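Local coordinates for protein branched-chain-amino-acid aminotransferase (Pseudomonas sp. UW4, PDB 6JIF) that probably catalyses the pyridoxal-5'-phosphate-dependent transfer of the amino group between branched-chain amino acids and 2-oxo acids, at residues B[268-282]-B[336-350]. Sequence-based numbering, arbitrary orientation.
With PLP (pyridoxal-5'-phosphate), chain D.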
ATOM      1  N   THR B 268       5.814  21.358   2.577  1.00 16.86           N
ATOM      2  CA  THR B 268       6.047  22.233   3.723  1.00 15.50           C
ATOM      3  C   THR B 268       7.518  22.268   4.052  1.00 15.06           C
ATOM      4  O   THR B 268       8.083  23.345   4.238  1.00 13.28           O
ATOM      5  CB  THR B 268       5.212  21.777   4.913  1.00 13.40           C
ATOM      6  OG1 THR B 268       3.872  21.485   4.466  1.00 15.32           O
ATOM      7  CG2 THR B 268       5.198  22.859   6.074  1.00 15.68           C
ATOM      8  N   ARG B 269       8.184  21.107   4.047  1.00 16.24           N
ATOM      9  CA  ARG B 269       9.621  21.088   4.291  1.00 16.18           C
ATOM     10  C   ARG B 269      10.384  21.931   3.276  1.00 15.97           C
ATOM     11  O   ARG B 269      11.289  22.692   3.632  1.00 15.55           O
ATOM     12  CB  ARG B 269      10.131  19.640   4.265  1.00 13.42           C
ATOM     13  CG  ARG B 269      11.637  19.554   4.403  1.00 16.53           C
ATOM     14  CD  ARG B 269      12.097  18.079   4.174  1.00 19.19           C
ATOM     15  NE  ARG B 269      12.279  17.806   2.756  1.00 22.39           N
ATOM     16  CZ  ARG B 269      12.587  16.615   2.242  1.00 28.29           C
ATOM     17  NH1 ARG B 269      12.745  15.549   3.028  1.00 23.49           N
ATOM     18  NH2 ARG B 269      12.748  16.479   0.934  1.00 28.26           N
ATOM     19  N   LEU B 270      10.067  21.762   1.993  1.00 12.91           N
ATOM     20  CA  LEU B 270      10.705  22.559   0.956  1.00 14.08           C
ATOM     21  C   LEU B 270      10.477  24.049   1.179  1.00 17.64           C
ATOM     22  O   LEU B 270      11.389  24.863   0.986  1.00 15.59           O
ATOM     23  CB  LEU B 270      10.147  22.133  -0.400  1.00 14.08           C
ATOM     24  CG  LEU B 270      10.718  22.908  -1.589  1.00 19.48           C
ATOM     25  CD1 LEU B 270      12.155  22.453  -1.776  1.00 20.17           C
ATOM     26  CD2 LEU B 270       9.918  22.625  -2.897  1.00 23.39           C
ATOM     27  N   SER B 271       9.254  24.411   1.571  1.00 13.87           N
ATOM     28  CA  SER B 271       8.922  25.800   1.819  1.00 15.26           C
ATOM     29  C   SER B 271       9.715  26.354   2.987  1.00 15.01           C
ATOM     30  O   SER B 271      10.191  27.493   2.946  1.00 15.21           O
ATOM     31  CB  SER B 271       7.410  25.918   2.047  1.00 15.83           C
ATOM     32  OG  SER B 271       6.697  25.571   0.843  1.00 14.72           O
ATOM     33  N   LEU B 272       9.799  25.591   4.085  1.00 12.52           N
ATOM     34  CA  LEU B 272      10.589  26.034   5.237  1.00 13.22           C
ATOM     35  C   LEU B 272      12.065  26.143   4.874  1.00 16.83           C
ATOM     36  O   LEU B 272      12.750  27.070   5.318  1.00 15.84           O
ATOM     37  CB  LEU B 272      10.380  25.056   6.413  1.00 12.16           C
ATOM     38  CG  LEU B 272       8.970  25.060   7.019  1.00 15.78           C
ATOM     39  CD1 LEU B 272       8.796  24.013   8.111  1.00 18.09           C
ATOM     40  CD2 LEU B 272       8.698  26.473   7.607  1.00 16.43           C
ATOM     41  N   ILE B 273      12.591  25.207   4.074  1.00 14.59           N
ATOM     42  CA  ILE B 273      13.996  25.304   3.659  1.00 17.71           C
ATOM     43  C   ILE B 273      14.224  26.594   2.893  1.00 17.54           C
ATOM     44  O   ILE B 273      15.195  27.321   3.141  1.00 14.24           O
ATOM     45  CB  ILE B 273      14.427  24.057   2.858  1.00 16.22           C
ATOM     46  CG1 ILE B 273      14.566  22.853   3.803  1.00 17.76           C
ATOM     47  CG2 ILE B 273      15.752  24.295   2.098  1.00 16.10           C
ATOM     48  CD1 ILE B 273      14.679  21.497   3.112  1.00 16.63           C
ATOM     49  N   GLU B 274      13.315  26.905   1.953  1.00 18.75           N
ATOM     50  CA  GLU B 274      13.472  28.105   1.133  1.00 15.20           C
ATOM     51  C   GLU B 274      13.293  29.373   1.965  1.00 17.40           C
ATOM     52  O   GLU B 274      14.034  30.344   1.787  1.00 16.73           O
ATOM     53  CB  GLU B 274      12.499  28.045  -0.055  1.00 15.00           C
ATOM     54  CG  GLU B 274      13.080  27.021  -1.098  1.00 19.41           C
ATOM     55  CD  GLU B 274      12.185  26.507  -2.251  1.00 25.59           C
ATOM     56  OE1 GLU B 274      10.949  26.408  -2.140  1.00 26.39           O
ATOM     57  OE2 GLU B 274      12.793  26.102  -3.284  1.00 30.73           O
ATOM     58  N   LEU B 275      12.338  29.386   2.906  1.00 15.49           N
ATOM     59  CA  LEU B 275      12.161  30.594   3.710  1.00 18.60           C
ATOM     60  C   LEU B 275      13.324  30.764   4.672  1.00 17.76           C
ATOM     61  O   LEU B 275      13.791  31.874   4.885  1.00 18.45           O
ATOM     62  CB  LEU B 275      10.841  30.568   4.479  1.00 15.19           C
ATOM     63  CG  LEU B 275       9.598  30.688   3.590  1.00 18.24           C
ATOM     64  CD1 LEU B 275       8.382  30.316   4.442  1.00 20.23           C
ATOM     65  CD2 LEU B 275       9.453  32.101   2.977  1.00 17.16           C
ATOM     66  N   ALA B 276      13.807  29.657   5.250  1.00 17.21           N
ATOM     67  CA  ALA B 276      14.969  29.713   6.119  1.00 17.80           C
ATOM     68  C   ALA B 276      16.150  30.319   5.384  1.00 18.40           C
ATOM     69  O   ALA B 276      16.835  31.191   5.914  1.00 19.81           O
ATOM     70  CB  ALA B 276      15.325  28.279   6.607  1.00 16.24           C
ATOM     71  N   LYS B 277      16.411  29.856   4.148  1.00 19.00           N
ATOM     72  CA  LYS B 277      17.585  30.321   3.416  1.00 23.21           C
ATOM     73  C   LYS B 277      17.419  31.735   2.895  1.00 22.99           C
ATOM     74  O   LYS B 277      18.369  32.526   2.935  1.00 19.69           O
ATOM     75  CB  LYS B 277      17.885  29.398   2.247  1.00 22.16           C
ATOM     76  CG  LYS B 277      18.538  28.099   2.631  1.00 21.94           C
ATOM     77  CD  LYS B 277      18.949  27.377   1.288  1.00 28.50           C
ATOM     78  CE  LYS B 277      19.029  25.844   1.418  1.00 34.17           C
ATOM     79  NZ  LYS B 277      19.058  25.189   0.061  1.00 32.57           N
ATOM     80  N   THR B 278      16.264  32.047   2.307  1.00 19.78           N
ATOM     81  CA  THR B 278      16.129  33.291   1.569  1.00 17.34           C
ATOM     82  C   THR B 278      15.401  34.394   2.335  1.00 19.28           C
ATOM     83  O   THR B 278      15.398  35.543   1.870  1.00 17.31           O
ATOM     84  CB  THR B 278      15.416  33.054   0.236  1.00 21.29           C
ATOM     85  OG1 THR B 278      14.053  32.711   0.500  1.00 18.66           O
ATOM     86  CG2 THR B 278      16.072  31.866  -0.465  1.00 21.11           C
ATOM     87  N   ARG B 279      14.720  34.077   3.432  1.00 15.84           N
ATOM     88  CA  ARG B 279      14.016  35.119   4.172  1.00 16.03           C
ATOM     89  C   ARG B 279      14.446  35.261   5.627  1.00 17.67           C
ATOM     90  O   ARG B 279      14.269  36.348   6.208  1.00 18.83           O
ATOM     91  CB  ARG B 279      12.481  34.902   4.078  1.00 16.78           C
ATOM     92  CG  ARG B 279      11.900  35.155   2.657  1.00 16.24           C
ATOM     93  CD  ARG B 279      11.960  36.609   2.289  1.00 20.90           C
ATOM     94  NE  ARG B 279      11.262  36.793   1.009  1.00 20.45           N
ATOM     95  CZ  ARG B 279       9.945  36.969   0.895  1.00 23.06           C
ATOM     96  NH1 ARG B 279       9.193  37.021   1.970  1.00 19.40           N
ATOM     97  NH2 ARG B 279       9.386  37.109  -0.318  1.00 22.00           N
ATOM     98  N   LEU B 280      14.924  34.187   6.268  1.00 16.45           N
ATOM     99  CA  LEU B 280      15.235  34.234   7.696  1.00 15.75           C
ATOM    100  C   LEU B 280      16.723  34.248   8.007  1.00 20.78           C
ATOM    101  O   LEU B 280      17.081  34.219   9.184  1.00 21.99           O
ATOM    102  CB  LEU B 280      14.600  33.029   8.407  1.00 14.88           C
ATOM    103  CG  LEU B 280      13.097  33.056   8.171  1.00 21.95           C
ATOM    104  CD1 LEU B 280      12.437  31.772   8.537  1.00 18.70           C
ATOM    105  CD2 LEU B 280      12.527  34.249   8.997  1.00 23.63           C
ATOM    106  N   GLY B 281      17.584  34.239   6.990  1.00 22.83           N
ATOM    107  CA  GLY B 281      19.022  34.270   7.172  1.00 25.90           C
ATOM    108  C   GLY B 281      19.576  33.042   7.853  1.00 17.18           C
ATOM    109  O   GLY B 281      20.576  33.140   8.564  1.00 25.58           O
ATOM    110  N   MET B 282      18.959  31.880   7.633  1.00 17.12           N
ATOM    111  CA  MET B 282      19.380  30.638   8.286  1.00 15.85           C
ATOM    112  C   MET B 282      20.137  29.691   7.345  1.00 25.95           C
ATOM    113  O   MET B 282      19.934  29.694   6.125  1.00 28.48           O
ATOM    114  CB  MET B 282      18.176  29.896   8.871  1.00 14.89           C
ATOM    115  CG  MET B 282      17.477  30.685   9.969  1.00 25.48           C
ATOM    116  SD  MET B 282      15.966  29.814  10.456  1.00 27.96           S
ATOM    117  CE  MET B 282      16.706  28.450  11.318  1.00 19.65           C
ATOM    118  N   LYS B 336       9.332  31.491  14.985  1.00 15.39           N
ATOM    119  CA  LYS B 336       9.660  32.384  13.873  1.00 15.95           C
ATOM    120  C   LYS B 336       9.375  31.717  12.526  1.00 17.96           C
ATOM    121  O   LYS B 336       8.809  32.352  11.622  1.00 16.97           O
ATOM    122  CB  LYS B 336      11.126  32.818  13.999  1.00 21.12           C
ATOM    123  CG  LYS B 336      11.623  33.764  12.904  1.00 27.23           C
ATOM    124  CD  LYS B 336      13.092  34.214  13.148  1.00 34.43           C
ATOM    125  CE  LYS B 336      14.084  33.015  13.144  1.00 38.93           C
ATOM    126  NZ  LYS B 336      15.529  33.441  13.305  1.00 40.88           N
ATOM    127  N   LEU B 337       9.731  30.438  12.388  1.00 13.52           N
ATOM    128  CA  LEU B 337       9.410  29.680  11.177  1.00 18.37           C
ATOM    129  C   LEU B 337       7.903  29.581  10.969  1.00 17.80           C
ATOM    130  O   LEU B 337       7.402  29.706   9.860  1.00 16.73           O
ATOM    131  CB  LEU B 337      10.009  28.274  11.267  1.00 14.53           C
ATOM    132  CG  LEU B 337      11.527  28.185  11.131  1.00 17.25           C
ATOM    133  CD1 LEU B 337      12.035  26.827  11.646  1.00 16.53           C
ATOM    134  CD2 LEU B 337      11.940  28.357   9.677  1.00 17.25           C
ATOM    135  N   TYR B 338       7.169  29.261  12.019  1.00 15.51           N
ATOM    136  CA  TYR B 338       5.724  29.177  11.873  1.00 17.46           C
ATOM    137  C   TYR B 338       5.128  30.531  11.466  1.00 12.87           C
ATOM    138  O   TYR B 338       4.244  30.602  10.598  1.00 16.23           O
ATOM    139  CB  TYR B 338       5.143  28.718  13.195  1.00 17.47           C
ATOM    140  CG  TYR B 338       3.663  28.620  13.195  1.00 17.31           C
ATOM    141  CD1 TYR B 338       3.049  27.485  12.704  1.00 18.71           C
ATOM    142  CD2 TYR B 338       2.876  29.654  13.723  1.00 18.39           C
ATOM    143  CE1 TYR B 338       1.693  27.367  12.722  1.00 25.49           C
ATOM    144  CE2 TYR B 338       1.490  29.552  13.737  1.00 21.04           C
ATOM    145  CZ  TYR B 338       0.909  28.400  13.242  1.00 26.85           C
ATOM    146  OH  TYR B 338      -0.465  28.277  13.228  1.00 25.57           O
ATOM    147  N   LYS B 339       5.613  31.602  12.071  1.00 14.95           N
ATOM    148  CA  LYS B 339       5.120  32.947  11.740  1.00 13.91           C
ATOM    149  C   LYS B 339       5.366  33.247  10.265  1.00 16.49           C
ATOM    150  O   LYS B 339       4.476  33.729   9.558  1.00 18.96           O
ATOM    151  CB  LYS B 339       5.803  33.982  12.608  1.00 14.52           C
ATOM    152  CG  LYS B 339       5.292  35.423  12.279  1.00 30.31           C
ATOM    153  CD  LYS B 339       5.710  36.477  13.312  1.00 30.03           C
ATOM    154  CE  LYS B 339       7.082  37.061  13.008  1.00 38.29           C
ATOM    155  NZ  LYS B 339       8.039  36.955  14.195  1.00 45.73           N
ATOM    156  N   GLU B 340       6.574  32.943   9.790  1.00 20.95           N
ATOM    157  CA  GLU B 340       6.929  33.265   8.409  1.00 20.41           C
ATOM    158  C   GLU B 340       6.076  32.464   7.424  1.00 17.42           C
ATOM    159  O   GLU B 340       5.522  33.015   6.439  1.00 17.28           O
ATOM    160  CB  GLU B 340       8.424  33.000   8.194  1.00 16.59           C
ATOM    161  CG  GLU B 340       8.936  33.393   6.802  1.00 22.46           C
ATOM    162  CD  GLU B 340       8.995  34.932   6.566  1.00 25.70           C
ATOM    163  OE1 GLU B 340       8.846  35.739   7.526  1.00 25.15           O
ATOM    164  OE2 GLU B 340       9.277  35.365   5.396  1.00 28.82           O
ATOM    165  N   LEU B 341       5.937  31.170   7.685  1.00 16.61           N
ATOM    166  CA  LEU B 341       5.249  30.294   6.751  1.00 16.42           C
ATOM    167  C   LEU B 341       3.756  30.598   6.713  1.00 17.71           C
ATOM    168  O   LEU B 341       3.168  30.728   5.633  1.00 18.63           O
ATOM    169  CB  LEU B 341       5.502  28.828   7.117  1.00 11.99           C
ATOM    170  CG  LEU B 341       4.719  27.929   6.123  1.00 20.14           C
ATOM    171  CD1 LEU B 341       5.085  28.239   4.615  1.00 16.99           C
ATOM    172  CD2 LEU B 341       4.958  26.448   6.416  1.00 28.07           C
ATOM    173  N   THR B 342       3.122  30.727   7.876  1.00 14.13           N
ATOM    174  CA  THR B 342       1.699  31.095   7.881  1.00 13.33           C
ATOM    175  C   THR B 342       1.460  32.499   7.322  1.00 16.10           C
ATOM    176  O   THR B 342       0.421  32.740   6.696  1.00 16.99           O
ATOM    177  CB  THR B 342       1.130  30.965   9.303  1.00 17.53           C
ATOM    178  OG1 THR B 342       1.782  31.907  10.204  1.00 20.82           O
ATOM    179  CG2 THR B 342       1.368  29.522   9.791  1.00 17.83           C
ATOM    180  N   GLY B 343       2.403  33.428   7.525  1.00 14.82           N
ATOM    181  CA  GLY B 343       2.247  34.753   6.940  1.00 16.21           C
ATOM    182  C   GLY B 343       2.268  34.716   5.420  1.00 14.68           C
ATOM    183  O   GLY B 343       1.480  35.412   4.767  1.00 18.98           O
ATOM    184  N   VAL B 344       3.159  33.906   4.842  1.00 19.47           N
ATOM    185  CA  VAL B 344       3.174  33.790   3.388  1.00 17.85           C
ATOM    186  C   VAL B 344       1.905  33.102   2.892  1.00 22.15           C
ATOM    187  O   VAL B 344       1.242  33.591   1.956  1.00 19.43           O
ATOM    188  CB  VAL B 344       4.451  33.079   2.940  1.00 18.70           C
ATOM    189  CG1 VAL B 344       4.315  32.629   1.465  1.00 15.64           C
ATOM    190  CG2 VAL B 344       5.659  34.015   3.192  1.00 20.51           C
ATOM    191  N   GLN B 345       1.487  32.026   3.576  1.00 18.29           N
ATOM    192  CA  GLN B 345       0.288  31.300   3.140  1.00 19.29           C
ATOM    193  C   GLN B 345      -0.939  32.220   3.099  1.00 21.17           C
ATOM    194  O   GLN B 345      -1.701  32.207   2.114  1.00 19.78           O
ATOM    195  CB  GLN B 345       0.059  30.083   4.056  1.00 15.26           C
ATOM    196  CG  GLN B 345       1.066  29.015   3.865  1.00 21.37           C
ATOM    197  CD  GLN B 345       1.001  27.960   4.950  1.00 25.91           C
ATOM    198  OE1 GLN B 345       0.565  28.227   6.081  1.00 23.05           O
ATOM    199  NE2 GLN B 345       1.450  26.763   4.618  1.00 30.42           N
ATOM    200  N   THR B 346      -1.119  33.083   4.113  1.00 21.93           N
ATOM    201  CA  THR B 346      -2.312  33.917   4.177  1.00 16.08           C
ATOM    202  C   THR B 346      -2.207  35.282   3.500  1.00 19.10           C
ATOM    203  O   THR B 346      -3.194  36.019   3.509  1.00 24.82           O
ATOM    204  CB  THR B 346      -2.726  34.137   5.644  1.00 22.98           C
ATOM    205  OG1 THR B 346      -1.667  34.811   6.343  1.00 20.22           O
ATOM    206  CG2 THR B 346      -2.959  32.805   6.269  1.00 25.09           C
ATOM    207  N   GLY B 347      -1.050  35.667   2.953  1.00 18.36           N
ATOM    208  CA  GLY B 347      -0.919  37.000   2.339  1.00 16.75           C
ATOM    209  C   GLY B 347      -0.535  38.135   3.264  1.00 17.45           C
ATOM    210  O   GLY B 347      -0.518  39.313   2.807  1.00 22.84           O
ATOM    211  N   ASP B 348      -0.229  37.853   4.531  1.00 19.89           N
ATOM    212  CA  ASP B 348       0.281  38.885   5.435  1.00 19.55           C
ATOM    213  C   ASP B 348       1.752  39.202   5.208  1.00 19.82           C
ATOM    214  O   ASP B 348       2.225  40.289   5.582  1.00 20.62           O
ATOM    215  CB  ASP B 348       0.033  38.442   6.870  1.00 19.23           C
ATOM    216  CG  ASP B 348      -1.422  38.510   7.205  1.00 23.02           C
ATOM    217  OD1 ASP B 348      -2.140  39.268   6.500  1.00 28.68           O
ATOM    218  OD2 ASP B 348      -1.852  37.829   8.147  1.00 32.05           O
ATOM    219  N   ILE B 349       2.479  38.289   4.582  1.00 16.54           N
ATOM    220  CA  ILE B 349       3.893  38.455   4.238  1.00 16.51           C
ATOM    221  C   ILE B 349       3.992  38.138   2.753  1.00 18.15           C
ATOM    222  O   ILE B 349       3.474  37.111   2.304  1.00 20.78           O
ATOM    223  CB  ILE B 349       4.812  37.504   5.040  1.00 20.07           C
ATOM    224  CG1 ILE B 349       4.798  37.822   6.546  1.00 18.71           C
ATOM    225  CG2 ILE B 349       6.292  37.520   4.488  1.00 21.84           C
ATOM    226  CD1 ILE B 349       5.451  36.699   7.441  1.00 19.65           C
ATOM    227  N   GLU B 350       4.652  39.011   2.002  1.00 17.03           N
ATOM    228  CA  GLU B 350       4.738  38.809   0.574  1.00 18.40           C
ATOM    229  C   GLU B 350       5.456  37.512   0.281  1.00 17.07           C
ATOM    230  O   GLU B 350       6.541  37.257   0.820  1.00 17.95           O
ATOM    231  CB  GLU B 350       5.433  39.996  -0.095  1.00 18.02           C
ATOM    232  CG  GLU B 350       5.516  39.862  -1.610  1.00 18.31           C
ATOM    233  CD  GLU B 350       6.250  41.014  -2.280  1.00 20.86           C
ATOM    234  OE1 GLU B 350       6.656  41.980  -1.608  1.00 23.53           O
ATOM    235  OE2 GLU B 350       6.347  40.977  -3.524  1.00 21.07           O
TER
HETATM  236  N1  PLP D 401       5.992  12.869   5.502  1.00 18.12           N
HETATM  237  C2  PLP D 401       5.144  11.902   5.053  1.00 21.86           C
HETATM  238  C2A PLP D 401       5.508  10.486   5.367  1.00 21.89           C
HETATM  239  C3  PLP D 401       4.028  12.235   4.285  1.00 26.89           C
HETATM  240  O3  PLP D 401       3.220  11.241   3.797  1.00 27.39           O
HETATM  241  C4  PLP D 401       3.745  13.598   4.012  1.00 26.24           C
HETATM  242  C4A PLP D 401       2.665  13.998   3.022  1.00 21.50           C
HETATM  243  C5  PLP D 401       4.644  14.555   4.522  1.00 21.81           C
HETATM  244  C6  PLP D 401       5.740  14.166   5.231  1.00 23.87           C
HETATM  245  C5A PLP D 401       4.465  16.036   4.397  1.00 22.42           C
HETATM  246  O4P PLP D 401       4.319  16.413   3.080  1.00 20.87           O
HETATM  247  P   PLP D 401       3.688  17.843   2.765  1.00 18.33           P
HETATM  248  O1P PLP D 401       4.471  18.915   3.485  1.00 17.61           O
HETATM  249  O2P PLP D 401       3.895  17.945   1.246  1.00 15.20           O
HETATM  250  O3P PLP D 401       2.226  17.918   3.194  1.00 20.47           O
HETATM  251  O   HOH W   1      10.025  37.728   4.941  1.00 21.62           O
HETATM  252  O   HOH W   2      15.772  35.804  10.990  1.00 28.22           O
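The guanidinium of Arg279 meets Glu350 edge-on: the carbonyl O of Glu350 lies in its plane and receives both NH1 (2.9 Å) and NH2, two donors on one acceptor, while Ile349 CG2 sits at the same flat group's edge, near NH1. The carboxylate of Glu340 stands nearly perpendicular, its plane turned 83° from the guanidinium; OE2 reaches NH1 in a long salt bridge of 3.8 Å, which a water bonded to both atoms supplements. Next to these charges, one leucine illustrates knobs-into-holes packing between crossing helices. Leu341 is the knob, set among Thr268, Ser271, Leu272 and Leu275. With its CG trans to the backbone N (chi1 178°), it spreads its methyls, CD2 reaching Thr268 CG2 at 3.6 Å and CD1 reaching Leu275 CD1 at 3.9 Å. Leu275 CD1 also lies against Glu340 CG, so an alanine here would probably open a gap beside Leu341 and remove most of the packing against Glu340 CG. Farther along, Leu280 CD1 presses on Leu337 CD2 at 3.6 Å. The axes of 268-278 and 336-346 cross at 107°, 10.4 Å apart at their closest. Thr268, in the first turn of helix 267-278, hydrogen-bonds the cofactor phosphate through N and OG1; Arg102, Tyr209, Ile267 and Thr305 also hydrogen-bond the pyridoxal phosphate. Strand 308-317 underlies both helices, Ile309 touching Leu272 and Leu337, while Phe255 of strand 255-258 packs on Leu272 and Val284 of strand 284-287 on Ala276.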